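Local coordinates for protein Pa14_01140 (Pseudomonas aeruginosa, PDB 6OX6) that acts as the immunity protein of the type VI secretion effector Tas1, a (p)ppApp-synthesizing toxin, binding it and probably helping to prevent its early activation, at residues B[14-19]-B[53-58]; B[21-26]-B[34-39]. All coordinates share one frame; numbering follows the deposited sequence. Where two conformers were deposited one is given.

Contact 1 (B[14-19]-B[53-58])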
ATOM      1  N   ILE B  14     -16.894   6.916  12.573  1.00 27.86           N
ATOM      2  CA  ILE B  14     -16.516   5.821  11.687  1.00 26.24           C
ATOM      3  C   ILE B  14     -15.356   5.071  12.325  1.00 28.21           C
ATOM      4  O   ILE B  14     -14.345   5.686  12.704  1.00 25.77           O
ATOM      5  CB  ILE B  14     -16.105   6.336  10.293  1.00 28.67           C
ATOM      6  CG1 ILE B  14     -17.241   7.129   9.629  1.00 28.27           C
ATOM      7  CG2 ILE B  14     -15.627   5.169   9.411  1.00 29.75           C
ATOM      8  CD1 ILE B  14     -18.376   6.301   9.237  1.00 32.50           C
ATOM      9  N   TYR B  15     -15.479   3.746  12.400  1.00 24.30           N
ATOM     10  CA  TYR B  15     -14.445   2.881  12.954  1.00 24.62           C
ATOM     11  C   TYR B  15     -14.009   1.897  11.870  1.00 29.90           C
ATOM     12  O   TYR B  15     -14.854   1.290  11.197  1.00 24.19           O
ATOM     13  CB  TYR B  15     -14.951   2.151  14.206  1.00 27.42           C
ATOM     14  CG  TYR B  15     -15.406   3.114  15.303  1.00 31.80           C
ATOM     15  CD1 TYR B  15     -16.701   3.645  15.303  1.00 32.26           C
ATOM     16  CD2 TYR B  15     -14.532   3.517  16.313  1.00 34.07           C
ATOM     17  CE1 TYR B  15     -17.128   4.535  16.306  1.00 35.39           C
ATOM     18  CE2 TYR B  15     -14.950   4.398  17.338  1.00 35.29           C
ATOM     19  CZ  TYR B  15     -16.244   4.898  17.321  1.00 40.05           C
ATOM     20  OH  TYR B  15     -16.635   5.774  18.326  1.00 48.07           O
ATOM     21  N   ILE B  16     -12.694   1.725  11.737  1.00 24.43           N
ATOM     22  CA  ILE B  16     -12.058   1.109  10.582  1.00 27.16           C
ATOM     23  C   ILE B  16     -11.082   0.047  11.054  1.00 27.77           C
ATOM     24  O   ILE B  16     -10.290   0.303  11.967  1.00 28.02           O
ATOM     25  CB  ILE B  16     -11.308   2.172   9.769  1.00 24.70           C
ATOM     26  CG1 ILE B  16     -12.304   3.163   9.184  1.00 25.27           C
ATOM     27  CG2 ILE B  16     -10.452   1.531   8.739  1.00 23.71           C
ATOM     28  CD1 ILE B  16     -11.635   4.412   8.669  1.00 29.71           C
ATOM     29  N   ASP B  17     -11.134  -1.138  10.433  1.00 22.54           N
ATOM     30  CA  ASP B  17     -10.145  -2.188  10.631  1.00 25.95           C
ATOM     31  C   ASP B  17      -9.390  -2.410   9.322  1.00 22.56           C
ATOM     32  O   ASP B  17     -10.008  -2.601   8.274  1.00 21.97           O
ATOM     33  CB  ASP B  17     -10.819  -3.487  11.078  1.00 31.73           C
ATOM     34  CG  ASP B  17      -9.838  -4.653  11.193  1.00 38.56           C
ATOM     35  OD1 ASP B  17      -8.631  -4.408  11.427  1.00 34.28           O
ATOM     36  OD2 ASP B  17     -10.276  -5.823  11.030  1.00 44.85           O
ATOM     37  N   TYR B  18      -8.075  -2.408   9.378  1.00 21.15           N
ATOM     38  CA  TYR B  18      -7.242  -2.654   8.196  1.00 24.17           C
ATOM     39  C   TYR B  18      -6.335  -3.818   8.565  1.00 24.86           C
ATOM     40  O   TYR B  18      -5.266  -3.607   9.150  1.00 26.35           O
ATOM     41  CB  TYR B  18      -6.448  -1.395   7.829  1.00 19.51           C
ATOM     42  CG  TYR B  18      -5.524  -1.501   6.611  1.00 19.38           C
ATOM     43  CD1 TYR B  18      -5.798  -2.379   5.550  1.00 19.83           C
ATOM     44  CD2 TYR B  18      -4.378  -0.700   6.522  1.00 19.38           C
ATOM     45  CE1 TYR B  18      -4.948  -2.461   4.430  1.00 20.08           C
ATOM     46  CE2 TYR B  18      -3.532  -0.786   5.409  1.00 24.48           C
ATOM     47  CZ  TYR B  18      -3.845  -1.654   4.368  1.00 21.29           C
ATOM     48  OH  TYR B  18      -2.998  -1.735   3.290  1.00 24.17           O
ATOM     49  N   ASP B  19      -6.754  -5.049   8.241  1.00 27.51           N
ATOM     50  CA  ASP B  19      -6.010  -6.190   8.765  0.50 32.53           C
ATOM     51  C   ASP B  19      -4.640  -6.338   8.113  1.00 34.49           C
ATOM     52  O   ASP B  19      -3.710  -6.813   8.781  1.00 34.19           O
ATOM     53  CB  ASP B  19      -6.797  -7.496   8.638  0.50 36.29           C
ATOM     54  CG  ASP B  19      -6.424  -8.501   9.743  0.50 41.61           C
ATOM     55  OD1 ASP B  19      -5.296  -9.035   9.703  0.50 42.52           O
ATOM     56  OD2 ASP B  19      -7.233  -8.742  10.665  0.50 45.03           O
ATOM     57  N   ARG B  53      -0.386   8.513   5.098  1.00 21.09           N
ATOM     58  CA  ARG B  53      -0.303   7.412   4.141  1.00 20.86           C
ATOM     59  C   ARG B  53      -1.093   6.193   4.616  1.00 19.07           C
ATOM     60  O   ARG B  53      -1.914   5.638   3.881  1.00 17.66           O
ATOM     61  CB  ARG B  53       1.172   7.048   3.932  1.00 29.35           C
ATOM     62  CG  ARG B  53       1.447   6.158   2.720  1.00 36.27           C
ATOM     63  CD  ARG B  53       1.297   4.655   3.037  1.00 39.38           C
ATOM     64  NE  ARG B  53       1.976   4.247   4.275  1.00 42.24           N
ATOM     65  CZ  ARG B  53       1.947   3.007   4.772  1.00 44.19           C
ATOM     66  NH1 ARG B  53       1.254   2.061   4.154  1.00 44.12           N
ATOM     67  NH2 ARG B  53       2.590   2.711   5.903  1.00 45.85           N
ATOM     68  N   LEU B  54      -0.807   5.726   5.824  1.00 19.56           N
ATOM     69  CA  LEU B  54      -1.392   4.466   6.279  1.00 18.69           C
ATOM     70  C   LEU B  54      -2.893   4.620   6.498  1.00 16.99           C
ATOM     71  O   LEU B  54      -3.684   3.724   6.167  1.00 18.65           O
ATOM     72  CB  LEU B  54      -0.673   4.017   7.556  1.00 20.35           C
ATOM     73  CG  LEU B  54      -1.117   2.735   8.271  1.00 25.02           C
ATOM     74  CD1 LEU B  54      -0.940   1.552   7.325  1.00 21.62           C
ATOM     75  CD2 LEU B  54      -0.321   2.538   9.596  1.00 22.40           C
ATOM     76  N   PHE B  55      -3.319   5.789   6.970  1.00 18.01           N
ATOM     77  CA  PHE B  55      -4.748   6.050   7.092  1.00 18.84           C
ATOM     78  C   PHE B  55      -5.464   5.965   5.742  1.00 19.72           C
ATOM     79  O   PHE B  55      -6.525   5.339   5.628  1.00 16.55           O
ATOM     80  CB  PHE B  55      -4.980   7.425   7.704  1.00 16.72           C
ATOM     81  CG  PHE B  55      -6.445   7.818   7.728  1.00 18.78           C
ATOM     82  CD1 PHE B  55      -7.338   7.128   8.541  1.00 19.63           C
ATOM     83  CD2 PHE B  55      -6.931   8.840   6.913  1.00 19.71           C
ATOM     84  CE1 PHE B  55      -8.675   7.466   8.576  1.00 20.48           C
ATOM     85  CE2 PHE B  55      -8.290   9.181   6.942  1.00 20.83           C
ATOM     86  CZ  PHE B  55      -9.156   8.496   7.771  1.00 19.55           C
ATOM     87  N   ASN B  56      -4.921   6.629   4.719  1.00 18.69           N
ATOM     88  CA  ASN B  56      -5.542   6.549   3.405  1.00 20.28           C
ATOM     89  C   ASN B  56      -5.468   5.132   2.833  1.00 23.05           C
ATOM     90  O   ASN B  56      -6.361   4.720   2.090  1.00 19.73           O
ATOM     91  CB  ASN B  56      -4.894   7.569   2.464  1.00 19.95           C
ATOM     92  CG  ASN B  56      -5.415   8.987   2.724  1.00 23.52           C
ATOM     93  OD1 ASN B  56      -6.424   9.383   2.152  1.00 19.90           O
ATOM     94  ND2 ASN B  56      -4.754   9.731   3.596  1.00 20.51           N
ATOM     95  N   ASP B  57      -4.437   4.352   3.187  1.00 19.30           N
ATOM     96  CA  ASP B  57      -4.461   2.936   2.809  1.00 16.05           C
ATOM     97  C   ASP B  57      -5.619   2.217   3.489  1.00 20.60           C
ATOM     98  O   ASP B  57      -6.286   1.369   2.877  1.00 23.27           O
ATOM     99  CB  ASP B  57      -3.134   2.251   3.146  1.00 23.09           C
ATOM    100  CG  ASP B  57      -2.061   2.488   2.084  1.00 33.86           C
ATOM    101  OD1 ASP B  57      -2.335   3.207   1.113  1.00 35.34           O
ATOM    102  OD2 ASP B  57      -0.937   1.943   2.206  1.00 38.58           O
ATOM    103  N   ALA B  58      -5.855   2.536   4.760  1.00 14.41           N
ATOM    104  CA  ALA B  58      -6.947   1.921   5.508  1.00 16.50           C
ATOM    105  C   ALA B  58      -8.286   2.253   4.884  1.00 15.78           C
ATOM    106  O   ALA B  58      -9.173   1.395   4.813  1.00 17.51           O
ATOM    107  CB  ALA B  58      -6.899   2.376   6.965  1.00 13.03           C
TER
HETATM  108  O   HOH W   1      -0.801  -0.655   3.379  1.00 28.09           O

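Contact 2 (B[21-26]-B[34-39])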
ATOM      1  N   GLU B  21      -2.255  -4.316   7.745  1.00 23.51           N
ATOM      2  CA  GLU B  21      -1.237  -3.729   8.615  1.00 24.43           C
ATOM      3  C   GLU B  21      -1.637  -3.754  10.085  1.00 26.97           C
ATOM      4  O   GLU B  21      -1.118  -2.968  10.877  1.00 26.36           O
ATOM      5  CB  GLU B  21      -0.901  -2.290   8.195  1.00 27.67           C
ATOM      6  CG  GLU B  21      -0.318  -2.136   6.769  1.00 28.56           C
ATOM      7  CD  GLU B  21       0.893  -1.216   6.691  1.00 32.88           C
ATOM      8  OE1 GLU B  21       1.586  -0.989   7.714  1.00 33.82           O
ATOM      9  OE2 GLU B  21       1.129  -0.676   5.594  1.00 30.42           O
ATOM     10  N   ASP B  22      -2.541  -4.639  10.485  1.00 25.31           N
ATOM     11  CA  ASP B  22      -2.849  -4.806  11.922  1.00 30.66           C
ATOM     12  C   ASP B  22      -3.151  -3.467  12.616  1.00 25.29           C
ATOM     13  O   ASP B  22      -2.641  -3.169  13.695  1.00 24.25           O
ATOM     14  CB  ASP B  22      -1.693  -5.514  12.631  1.00 34.09           C
ATOM     15  CG  ASP B  22      -1.608  -6.996  12.286  1.00 40.27           C
ATOM     16  OD1 ASP B  22      -2.481  -7.488  11.549  1.00 40.22           O
ATOM     17  OD2 ASP B  22      -0.667  -7.663  12.764  1.00 46.35           O
ATOM     18  N   VAL B  23      -3.973  -2.636  11.981  1.00 22.88           N
ATOM     19  CA  VAL B  23      -4.222  -1.295  12.490  1.00 23.25           C
ATOM     20  C   VAL B  23      -5.718  -0.998  12.413  1.00 22.68           C
ATOM     21  O   VAL B  23      -6.429  -1.510  11.535  1.00 19.93           O
ATOM     22  CB  VAL B  23      -3.371  -0.238  11.733  1.00 24.38           C
ATOM     23  CG1 VAL B  23      -3.675  -0.190  10.191  1.00 21.05           C
ATOM     24  CG2 VAL B  23      -3.502   1.112  12.381  1.00 24.48           C
ATOM     25  N   THR B  24      -6.199  -0.204  13.383  1.00 21.92           N
ATOM     26  CA  THR B  24      -7.553   0.334  13.407  1.00 18.16           C
ATOM     27  C   THR B  24      -7.527   1.851  13.609  1.00 23.75           C
ATOM     28  O   THR B  24      -6.576   2.426  14.150  1.00 24.14           O
ATOM     29  CB  THR B  24      -8.414  -0.323  14.511  1.00 21.72           C
ATOM     30  OG1 THR B  24      -7.998   0.142  15.814  1.00 20.80           O
ATOM     31  CG2 THR B  24      -8.269  -1.843  14.446  1.00 19.19           C
ATOM     32  N   TYR B  25      -8.605   2.502  13.179  1.00 19.88           N
ATOM     33  CA  TYR B  25      -8.749   3.946  13.283  1.00 23.25           C
ATOM     34  C   TYR B  25     -10.126   4.277  13.824  1.00 26.10           C
ATOM     35  O   TYR B  25     -11.097   3.523  13.625  1.00 23.93           O
ATOM     36  CB  TYR B  25      -8.561   4.664  11.921  1.00 24.00           C
ATOM     37  CG  TYR B  25      -7.148   4.549  11.379  1.00 23.27           C
ATOM     38  CD1 TYR B  25      -6.811   3.543  10.494  1.00 16.62           C
ATOM     39  CD2 TYR B  25      -6.149   5.414  11.795  1.00 22.75           C
ATOM     40  CE1 TYR B  25      -5.536   3.423  10.013  1.00 20.72           C
ATOM     41  CE2 TYR B  25      -4.877   5.311  11.315  1.00 21.47           C
ATOM     42  CZ  TYR B  25      -4.573   4.318  10.430  1.00 23.36           C
ATOM     43  OH  TYR B  25      -3.300   4.203   9.944  1.00 22.40           O
ATOM     44  N   ARG B  26     -10.184   5.408  14.527  1.00 26.85           N
ATOM     45  CA  ARG B  26     -11.426   5.982  15.011  1.00 26.38           C
ATOM     46  C   ARG B  26     -11.544   7.397  14.461  1.00 28.22           C
ATOM     47  O   ARG B  26     -10.627   8.216  14.626  1.00 26.36           O
ATOM     48  CB  ARG B  26     -11.467   5.973  16.538  1.00 26.57           C
ATOM     49  CG  ARG B  26     -12.625   6.765  17.141  1.00 29.29           C
ATOM     50  CD  ARG B  26     -12.566   6.709  18.692  1.00 30.28           C
ATOM     51  NE  ARG B  26     -11.425   7.407  19.270  1.00 31.46           N
ATOM     52  CZ  ARG B  26     -11.465   8.677  19.689  1.00 37.84           C
ATOM     53  NH1 ARG B  26     -12.584   9.392  19.576  1.00 36.47           N
ATOM     54  NH2 ARG B  26     -10.384   9.239  20.218  1.00 36.14           N
ATOM     55  N   ILE B  34      -8.925  12.024  13.685  1.00 27.91           N
ATOM     56  CA  ILE B  34      -8.602  10.635  13.443  1.00 28.32           C
ATOM     57  C   ILE B  34      -7.663  10.202  14.543  1.00 32.39           C
ATOM     58  O   ILE B  34      -6.659  10.886  14.807  1.00 31.44           O
ATOM     59  CB  ILE B  34      -7.934  10.434  12.077  1.00 26.57           C
ATOM     60  CG1 ILE B  34      -8.815  10.987  10.953  1.00 24.69           C
ATOM     61  CG2 ILE B  34      -7.600   8.960  11.907  1.00 20.65           C
ATOM     62  CD1 ILE B  34      -8.061  11.258   9.673  1.00 26.51           C
ATOM     63  N   HIS B  35      -7.978   9.078  15.184  1.00 26.50           N
ATOM     64  CA  HIS B  35      -7.047   8.426  16.090  1.00 28.08           C
ATOM     65  C   HIS B  35      -6.754   7.025  15.595  1.00 23.98           C
ATOM     66  O   HIS B  35      -7.573   6.421  14.909  1.00 22.12           O
ATOM     67  CB  HIS B  35      -7.585   8.370  17.514  1.00 31.26           C
ATOM     68  CG  HIS B  35      -7.485   9.675  18.225  1.00 38.04           C
ATOM     69  ND1 HIS B  35      -8.432  10.666  18.088  1.00 41.68           N
ATOM     70  CD2 HIS B  35      -6.537  10.171  19.057  1.00 43.96           C
ATOM     71  CE1 HIS B  35      -8.078  11.713  18.813  1.00 45.35           C
ATOM     72  NE2 HIS B  35      -6.930  11.440  19.409  1.00 45.65           N
ATOM     73  N   VAL B  36      -5.585   6.500  15.962  1.00 23.60           N
ATOM     74  CA  VAL B  36      -5.127   5.201  15.491  1.00 25.30           C
ATOM     75  C   VAL B  36      -4.978   4.280  16.689  1.00 29.18           C
ATOM     76  O   VAL B  36      -4.605   4.737  17.779  1.00 24.65           O
ATOM     77  CB  VAL B  36      -3.798   5.315  14.715  1.00 23.05           C
ATOM     78  CG1 VAL B  36      -2.654   5.813  15.643  1.00 23.52           C
ATOM     79  CG2 VAL B  36      -3.437   3.991  14.106  1.00 20.55           C
ATOM     80  N   ARG B  37      -5.308   2.987  16.493  1.00 26.92           N
ATOM     81  CA  ARG B  37      -5.106   1.957  17.518  1.00 26.13           C
ATOM     82  C   ARG B  37      -4.571   0.706  16.841  1.00 26.24           C
ATOM     83  O   ARG B  37      -5.290   0.070  16.062  1.00 27.75           O
ATOM     84  CB  ARG B  37      -6.396   1.643  18.267  1.00 26.45           C
ATOM     85  CG  ARG B  37      -6.195   0.666  19.403  1.00 27.61           C
ATOM     86  CD  ARG B  37      -7.401   0.575  20.310  1.00 30.35           C
ATOM     87  NE  ARG B  37      -7.145  -0.360  21.401  1.00 31.80           N
ATOM     88  CZ  ARG B  37      -8.060  -0.805  22.259  1.00 33.86           C
ATOM     89  NH1 ARG B  37      -9.328  -0.420  22.179  1.00 32.69           N
ATOM     90  NH2 ARG B  37      -7.694  -1.654  23.195  1.00 36.21           N
ATOM     91  N   PHE B  38      -3.314   0.362  17.113  1.00 22.86           N
ATOM     92  CA  PHE B  38      -2.697  -0.816  16.513  1.00 22.50           C
ATOM     93  C   PHE B  38      -3.111  -2.061  17.262  1.00 26.56           C
ATOM     94  O   PHE B  38      -3.427  -2.004  18.453  1.00 31.37           O
ATOM     95  CB  PHE B  38      -1.176  -0.699  16.510  1.00 24.36           C
ATOM     96  CG  PHE B  38      -0.658   0.361  15.549  1.00 25.39           C
ATOM     97  CD1 PHE B  38      -0.373   1.643  15.993  1.00 27.87           C
ATOM     98  CD2 PHE B  38      -0.482   0.069  14.217  1.00 25.67           C
ATOM     99  CE1 PHE B  38       0.080   2.609  15.131  1.00 30.28           C
ATOM    100  CE2 PHE B  38      -0.020   1.058  13.320  1.00 28.12           C
ATOM    101  CZ  PHE B  38       0.252   2.316  13.791  1.00 30.91           C
ATOM    102  N   TYR B  39      -3.121  -3.196  16.552  1.00 28.83           N
ATOM    103  CA  TYR B  39      -3.514  -4.456  17.175  1.00 29.74           C
ATOM    104  C   TYR B  39      -2.693  -4.685  18.424  1.00 31.45           C
ATOM    105  O   TYR B  39      -1.479  -4.484  18.421  1.00 32.95           O
ATOM    106  CB  TYR B  39      -3.305  -5.631  16.224  1.00 28.21           C
ATOM    107  CG  TYR B  39      -4.346  -5.804  15.152  1.00 26.35           C
ATOM    108  CD1 TYR B  39      -5.202  -4.762  14.783  1.00 25.69           C
ATOM    109  CD2 TYR B  39      -4.467  -7.019  14.502  1.00 26.74           C
ATOM    110  CE1 TYR B  39      -6.141  -4.928  13.776  1.00 24.30           C
ATOM    111  CE2 TYR B  39      -5.377  -7.198  13.511  1.00 25.43           C
ATOM    112  CZ  TYR B  39      -6.214  -6.157  13.139  1.00 26.66           C
ATOM    113  OH  TYR B  39      -7.140  -6.415  12.142  1.00 23.07           O
TER
HETATM  114  O   HOH W   2     -10.656  10.555  16.523  1.00 33.72           O

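Contact 1 (B[14-19]-B[53-58])
Tyr-18 lays its ring against the backbone of Ala-58, whose CA sits 4.2 Å from the ring centroid and over the face, a CH-pi contact. Its CB points toward the helix, and CG is anti to the backbone N (chi1 180°). Asp-57 O lies above the same ring, offset toward the rim, while Leu-54 reaches the ring at its edge, CD1 in plane and 4.0 Å from Tyr-18 CE2. At the root of the ring, Tyr-18 CB touches Ala-58 CB at 3.9 Å. Asp-57 crosses the outer part of the ring with its carboxylate plane turned 80° from it, and its CB comes within 3.8 Å of Tyr-18 CE2. A water in the ring plane donates to Asp-57 OD2; its approach to Tyr-18 OH is improbably short, and that leg is doubtful. The same OD2 also takes Arg-53 NH1 at 2.9 Å, from above the carboxylate plane, in a salt bridge between residues one helical turn apart; Glu-21 is a second acidic partner of the same NH1.

This is helix-on-sheet packing: the 53-58 part of helix 53-61 runs at 94° to strand 14-18, over the face that carries Ile-16 and Tyr-18. The small Ala-58 lets the helix backbone come close. Two residues before Tyr-18, Ile-16 branches to two helix residues: CG2, anti to the backbone N, meets Ala-58 CB at 4.1 Å, and CD1 approaches Phe-55 CE1 obliquely at 4.3 Å. The Phe-55 ring then goes on to an edge-to-face contact with Tyr-25. At the start of the helix, Arg-53 NH2 forms a salt bridge to Asp-296 of the Tas1 chain.

Contact 2 (B[21-26]-B[34-39])
Tyr-39 covers Asp-22 where the strand pairing ends: Asp-22 CA stands 3.5 Å from the centroid of the Tyr-39 ring and only 3° off its normal, a CH-pi contact over the centre. The carboxylate of Asp-22 lies 11° from parallel to the ring, with OD1 3.5 Å from Tyr-39 CE2. Tyr-39 N donates a hydrogen bond to Asp-22 O, just beyond the last paired strand residues, and its OH goes on to Asp-17. Asp-22 has a left-handed backbone and, together with Val-23, faces Tyr-18 on the other neighbouring strand, a G1 beta bulge.

From there strands 23-28 and 33-38 form an antiparallel beta hairpin, with Thr-24/Arg-37 and Arg-26/His-35 as hydrogen-bonded pairs. Arg-37 O is gripped twice, by Thr-24 N and by Thr-24 OG1 at 2.7 Å. The hydroxyl, placed between its own N and carbonyl carbon (chi1 72°), donates to a lone pair in the carbonyl plane.

On the face of Val-23, Tyr-25, Val-36 and Phe-38, Val-36 CG2 touches both Val-23 CG2, tight at 3.4 Å, and Tyr-25 CE2, which it meets from a different direction, also at 3.4 Å. Val-23 CG2 further packs on Phe-38 CE2 at 3.6 Å. Phe-38 makes a cation-pi contact with Lys-303 of the Tas1 chain.

Across the sheet, the Arg-26 chain is bent at its third torsion and its NH2 lies over one face of the His-35 ring, 3.2 Å from ND1, without a hydrogen bond. Arg-26 NE pairs with Glu-43, while a water links Arg-26 O to His-35 ND1.

Overall arrangement
From the N terminus, after helix 7-11, strand 14-18 supplies the first half of contact 1; the chain turns through residues 19-22 into strand 23-28 and folds back as strand 33-38. Contact 2 closes this short hairpin loop, entirely within the longer loop that contact 1 completes when helix 53-61 returns over strand 14-18. The two therefore nest and do not cross. Strands 14-18 and 23-28 are antiparallel neighbours, so both contacts share one sheet, whose far edge is strand 63-65. On the helix side, Leu-54 packs against Tyr-25; on the other, Tyr-39 OH probably hydrogen-bonds to Asp-17 and, in one conformer, Asp-19, tying the hairpin end to the first strand. Both contacts also adjoin Tas1.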